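Local coordinates for protein betaine aldehyde dehydrogenase (Staphylococcus aureus subsp. aureus COL, PDB 4QTO) that catalyses the NAD-dependent oxidation of betaine aldehyde to glycine betaine, a compatible solute, at residues A[304-309]-A[398-403]; A[353-358]-A[362-367]. All coordinates share one frame; numbering follows the deposited sequence.

Contact 1: A[304-309]-A[398-403]; sequences GGYFHA and PTVITN
Y306 makes all of the contact from its side, spreading its ring over P398 and ending at T399 and V400. Helix 294-306 arrives through G304 and G305, where the G304 backbone is bonded to G316. With CG opposite the carbonyl carbon (chi1 -49°), the phenol leaves the helix pointed at the strand. P398 CB sits over one ring face, off-centre toward the rim, 4.0 Å from the Y306 ring centroid and 26° off the normal, a CH-pi contact. It lies nearest CE1, the Y306 CE1 to P398 CB distance being 3.7 Å. At the ring edge the hydroxyl gives its proton to the strand: Y306 OH lies 2.8 Å from T399 O, above the carbonyl plane by 65° rather than on a lone pair. This bond gives the buried hydroxyl a partner, while V400 CG2 packs at 3.4 Å from Y306 OH. V337 and V420 of the same chain and F518 of a second subunit also pack on Y306. F307 makes no contact with the strand and meets W517 and F518 of that second subunit. H308 NE2 bonds to N181 O, and a weak A309 N to Y306 O bond (3.0 Å) closes the turn that leads toward C313. This is a tyrosine from the last turn of helix 294-306 docked on a strand of the seven-stranded sheet, where 399-402 runs between 377-380 and 419-425, in the catalytic domain of the aldehyde dehydrogenase fold.

Contact 2: A[353-358]-A[362-367]; sequences GPVIST and NKIESY
V355 and I364 meet tip to tip in the buried part of the contact, V355 CG1 lying 3.8 Å from I364 CD1. The isoleucine chain is extended (chi2 165°), which carries its terminal methyl out of helix 358-373 to the loop, while V355 turns CG1 to the side opposite its carbonyl carbon (chi1 -62°). Single methyls touch here, with the V355 backbone bonded to L394 and its side chain against Q311. That glutamine also accepts from I356 N through OE1, so the buried loop is held by polar bonds as well as by methyls. The side chain of I364 is about 7 Å from a bound PEG fragment.

Toward solvent the contact is looser in its side chains but firm in its backbone. S357 is the N-cap, its OG bonded to H360 N, and T358 begins the helix. In the first turn N362 N donates to T358 O over 2.9 Å, with an N-H...O angle of 160°, an ordinary i to i+4 bond. The side chains of T358 and N362 lie alongside each other and point the same way; T358 also touches Q58. Further along the exposed flank, S366 OG donates to K363 O at 2.6 Å. Y367 N reaches K363 O at 3.2 Å from the same face of the carbonyl plane, so two donors share that oxygen. E365 forms a salt bridge with R384, and Y367 OH bonds to E413.

The chemistry is therefore divided: serine capping and main-chain bonding mark the start of the helix, while a methyl-to-methyl touch joins its inner face to the preceding loop.

Contact 2 is nested along the chain inside the loop closed by contact 1: 304-309 comes first, then 353-358, 362-367 and finally 398-403. Their centres are 13 Å apart, and they touch where A309 CB packs at 4.0 Å from V355 CG1 and 3.9 Å from G353 O. Contact 1 joins the last turn of helix 294-306 to strand 399-402 of the seven-stranded sheet; contact 2 sets helix 358-373 against its own leading loop. Q311 ties the two together, bonding to H308 O and to I356 N. Both lie close to the loop after helix 294-306, which continues to C313, modified here and probably the catalytic cysteine of the family.

Contact 1: A[304-309]-A[398-403]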
loop_
_atom_site.group_PDB
_atom_site.type_symbol
_atom_site.label_atom_id
_atom_site.label_comp_id
_atom_site.label_asym_id
_atom_site.label_seq_id
_atom_site.Cartn_x
_atom_site.Cartn_y
_atom_site.Cartn_z
ATOM N N GLY A 304 -3.992 21.156 27.689
ATOM C CA GLY A 304 -4.172 21.737 26.391
ATOM C C GLY A 304 -3.863 23.213 26.333
ATOM O O GLY A 304 -3.262 23.696 25.358
ATOM N N GLY A 305 -4.236 23.956 27.376
ATOM C CA GLY A 305 -4.041 25.377 27.331
ATOM C C GLY A 305 -2.659 25.895 27.671
ATOM O O GLY A 305 -2.230 26.901 27.123
ATOM N N TYR A 306 -1.947 25.183 28.555
ATOM C CA TYR A 306 -0.776 25.772 29.235
ATOM C C TYR A 306 0.578 25.083 29.139
ATOM O O TYR A 306 1.573 25.632 29.621
ATOM C CB TYR A 306 -1.157 26.082 30.700
ATOM C CG TYR A 306 -2.465 26.848 30.793
ATOM C CD1 TYR A 306 -2.565 28.166 30.335
ATOM C CD2 TYR A 306 -3.586 26.274 31.383
ATOM C CE1 TYR A 306 -3.753 28.856 30.402
ATOM C CE2 TYR A 306 -4.795 26.975 31.463
ATOM C CZ TYR A 306 -4.870 28.252 30.966
ATOM O OH TYR A 306 -6.083 28.933 31.042
ATOM N N PHE A 307 0.645 23.891 28.571
ATOM C CA PHE A 307 1.971 23.348 28.287
ATOM C C PHE A 307 2.707 24.351 27.387
ATOM O O PHE A 307 2.116 24.960 26.492
ATOM C CB PHE A 307 1.903 21.945 27.676
ATOM C CG PHE A 307 1.928 20.851 28.692
ATOM C CD1 PHE A 307 3.098 20.615 29.444
ATOM C CD2 PHE A 307 0.859 20.038 28.898
ATOM C CE1 PHE A 307 3.144 19.621 30.388
ATOM C CE2 PHE A 307 0.903 19.019 29.844
ATOM C CZ PHE A 307 2.041 18.822 30.592
ATOM N N HIS A 308 4.007 24.544 27.677
ATOM C CA HIS A 308 4.883 25.523 26.999
ATOM C C HIS A 308 4.244 26.898 26.949
ATOM O O HIS A 308 4.345 27.640 25.951
ATOM C CB HIS A 308 5.266 25.104 25.579
ATOM C CG HIS A 308 6.540 25.712 25.070
ATOM N ND1 HIS A 308 7.223 26.715 25.722
ATOM C CD2 HIS A 308 7.220 25.493 23.923
ATOM C CE1 HIS A 308 8.288 27.051 25.022
ATOM N NE2 HIS A 308 8.316 26.311 23.927
ATOM N N ALA A 309 3.551 27.265 28.033
ATOM C CA ALA A 309 2.843 28.552 28.105
ATOM C C ALA A 309 1.898 28.782 26.920
ATOM O O ALA A 309 1.704 29.912 26.476
ATOM C CB ALA A 309 3.833 29.707 28.284
ATOM N N PRO A 398 -1.171 32.526 33.377
ATOM C CA PRO A 398 -2.130 31.674 32.664
ATOM C C PRO A 398 -3.493 32.327 32.787
ATOM O O PRO A 398 -3.894 32.803 33.878
ATOM C CB PRO A 398 -2.031 30.323 33.359
ATOM C CG PRO A 398 -1.415 30.619 34.681
ATOM C CD PRO A 398 -0.521 31.826 34.488
ATOM N N THR A 399 -4.210 32.345 31.670
ATOM C CA THR A 399 -5.406 33.152 31.546
ATOM C C THR A 399 -6.598 32.379 31.013
ATOM O O THR A 399 -6.444 31.520 30.125
ATOM C CB THR A 399 -5.071 34.293 30.554
ATOM O OG1 THR A 399 -3.921 35.022 31.024
ATOM C CG2 THR A 399 -6.220 35.241 30.331
ATOM N N VAL A 400 -7.787 32.665 31.556
ATOM C CA VAL A 400 -9.036 32.076 31.066
ATOM C C VAL A 400 -9.963 33.249 30.691
ATOM O O VAL A 400 -10.187 34.166 31.494
ATOM C CB VAL A 400 -9.764 31.220 32.116
ATOM C CG1 VAL A 400 -11.055 30.644 31.534
ATOM C CG2 VAL A 400 -8.854 30.109 32.625
ATOM N N ILE A 401 -10.468 33.208 29.461
ATOM C CA ILE A 401 -11.386 34.221 28.952
ATOM C C ILE A 401 -12.767 33.577 28.785
ATOM O O ILE A 401 -12.908 32.564 28.113
ATOM C CB ILE A 401 -10.871 34.820 27.627
ATOM C CG1 ILE A 401 -9.497 35.481 27.879
ATOM C CG2 ILE A 401 -11.861 35.830 27.077
ATOM C CD1 ILE A 401 -8.839 36.117 26.662
ATOM N N THR A 402 -13.774 34.195 29.393
ATOM C CA THR A 402 -15.148 33.702 29.378
ATOM C C THR A 402 -16.118 34.710 28.758
ATOM O O THR A 402 -15.734 35.818 28.390
ATOM C CB THR A 402 -15.618 33.375 30.803
ATOM O OG1 THR A 402 -15.540 34.548 31.615
ATOM C CG2 THR A 402 -14.773 32.277 31.427
ATOM N N ASN A 403 -17.385 34.308 28.637
ATOM C CA ASN A 403 -18.423 35.218 28.098
ATOM C C ASN A 403 -18.011 35.700 26.687
ATOM O O ASN A 403 -18.056 36.899 26.376
ATOM C CB ASN A 403 -18.692 36.398 29.036
ATOM C CG ASN A 403 -20.020 37.088 28.750
ATOM O OD1 ASN A 403 -20.947 36.478 28.235
ATOM N ND2 ASN A 403 -20.122 38.367 29.124
#

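Contact 2: A[353-358]-A[362-367]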
loop_
_atom_site.group_PDB
_atom_site.type_symbol
_atom_site.label_atom_id
_atom_site.label_comp_id
_atom_site.label_asym_id
_atom_site.label_seq_id
_atom_site.Cartn_x
_atom_site.Cartn_y
_atom_site.Cartn_z
ATOM N N GLY A 353 6.764 27.829 32.265
ATOM C CA GLY A 353 7.828 28.811 32.097
ATOM C C GLY A 353 7.351 30.127 31.464
ATOM O O GLY A 353 6.148 30.390 31.353
ATOM N N PRO A 354 8.297 30.969 31.046
ATOM C CA PRO A 354 7.991 32.212 30.395
ATOM C C PRO A 354 7.614 32.047 28.942
ATOM O O PRO A 354 7.710 30.929 28.394
ATOM C CB PRO A 354 9.318 32.959 30.458
ATOM C CG PRO A 354 10.324 31.860 30.332
ATOM C CD PRO A 354 9.744 30.716 31.109
ATOM N N VAL A 355 7.159 33.137 28.315
ATOM C CA VAL A 355 6.930 33.156 26.871
ATOM C C VAL A 355 8.254 33.555 26.224
ATOM O O VAL A 355 9.192 33.956 26.901
ATOM C CB VAL A 355 5.730 34.007 26.406
ATOM C CG1 VAL A 355 4.436 33.461 26.998
ATOM C CG2 VAL A 355 5.913 35.491 26.724
ATOM N N ILE A 356 8.312 33.478 24.909
ATOM C CA ILE A 356 9.607 33.460 24.218
ATOM C C ILE A 356 10.381 34.755 24.047
ATOM O O ILE A 356 11.620 34.729 24.036
ATOM C CB ILE A 356 9.435 32.770 22.843
ATOM C CG1 ILE A 356 10.749 32.265 22.262
ATOM C CG2 ILE A 356 8.734 33.691 21.856
ATOM C CD1 ILE A 356 11.411 31.165 23.070
ATOM N N SER A 357 9.673 35.879 23.912
ATOM C CA SER A 357 10.332 37.148 23.616
ATOM C C SER A 357 9.484 38.319 24.028
ATOM O O SER A 357 8.302 38.170 24.304
ATOM C CB SER A 357 10.575 37.262 22.108
ATOM O OG SER A 357 9.346 37.411 21.406
ATOM N N THR A 358 10.107 39.492 24.089
ATOM C CA THR A 358 9.418 40.700 24.444
ATOM C C THR A 358 8.306 40.968 23.443
ATOM O O THR A 358 7.187 41.352 23.821
ATOM C CB THR A 358 10.403 41.900 24.416
ATOM O OG1 THR A 358 11.405 41.682 25.407
ATOM C CG2 THR A 358 9.697 43.191 24.723
ATOM N N ASN A 362 4.341 41.110 24.213
ATOM C CA ASN A 362 3.572 42.311 23.882
ATOM C C ASN A 362 2.354 41.977 23.011
ATOM O O ASN A 362 1.277 42.570 23.188
ATOM C CB ASN A 362 4.456 43.346 23.173
ATOM C CG ASN A 362 5.499 43.946 24.091
ATOM O OD1 ASN A 362 5.388 43.872 25.317
ATOM N ND2 ASN A 362 6.485 44.589 23.504
ATOM N N LYS A 363 2.506 41.021 22.097
ATOM C CA LYS A 363 1.404 40.616 21.238
ATOM C C LYS A 363 0.289 39.969 22.072
ATOM O O LYS A 363 -0.896 40.251 21.878
ATOM C CB LYS A 363 1.891 39.636 20.169
ATOM C CG LYS A 363 0.855 39.361 19.093
ATOM C CD LYS A 363 1.225 38.172 18.209
ATOM C CE LYS A 363 2.609 38.266 17.587
ATOM N NZ LYS A 363 2.773 39.440 16.695
ATOM N N ILE A 364 0.679 39.105 23.007
ATOM C CA ILE A 364 -0.294 38.445 23.879
ATOM C C ILE A 364 -1.028 39.521 24.687
ATOM O O ILE A 364 -2.263 39.513 24.816
ATOM C CB ILE A 364 0.399 37.446 24.822
ATOM C CG1 ILE A 364 1.000 36.299 24.010
ATOM C CG2 ILE A 364 -0.600 36.933 25.846
ATOM C CD1 ILE A 364 2.009 35.456 24.779
ATOM N N GLU A 365 -0.276 40.464 25.235
ATOM C CA GLU A 365 -0.875 41.557 26.002
ATOM C C GLU A 365 -1.878 42.360 25.200
ATOM O O GLU A 365 -2.970 42.731 25.711
ATOM C CB GLU A 365 0.202 42.508 26.539
ATOM C CG GLU A 365 0.970 41.836 27.639
ATOM C CD GLU A 365 2.130 42.644 28.191
ATOM O OE1 GLU A 365 2.837 43.368 27.444
ATOM O OE2 GLU A 365 2.384 42.448 29.391
ATOM N N SER A 366 -1.552 42.639 23.946
ATOM C CA SER A 366 -2.458 43.397 23.108
ATOM C C SER A 366 -3.779 42.656 22.908
ATOM O O SER A 366 -4.828 43.266 22.729
ATOM C CB SER A 366 -1.818 43.732 21.751
ATOM O OG SER A 366 -1.699 42.580 20.938
ATOM N N TYR A 367 -3.732 41.318 22.888
ATOM C CA TYR A 367 -4.957 40.544 22.733
ATOM C C TYR A 367 -5.904 40.681 23.924
ATOM O O TYR A 367 -7.117 40.534 23.768
ATOM C CB TYR A 367 -4.656 39.078 22.415
ATOM C CG TYR A 367 -4.552 38.820 20.954
ATOM C CD1 TYR A 367 -5.700 38.859 20.145
ATOM C CD2 TYR A 367 -3.340 38.469 20.353
ATOM C CE1 TYR A 367 -5.644 38.593 18.787
ATOM C CE2 TYR A 367 -3.275 38.205 18.989
ATOM C CZ TYR A 367 -4.422 38.263 18.211
ATOM O OH TYR A 367 -4.337 37.997 16.848
#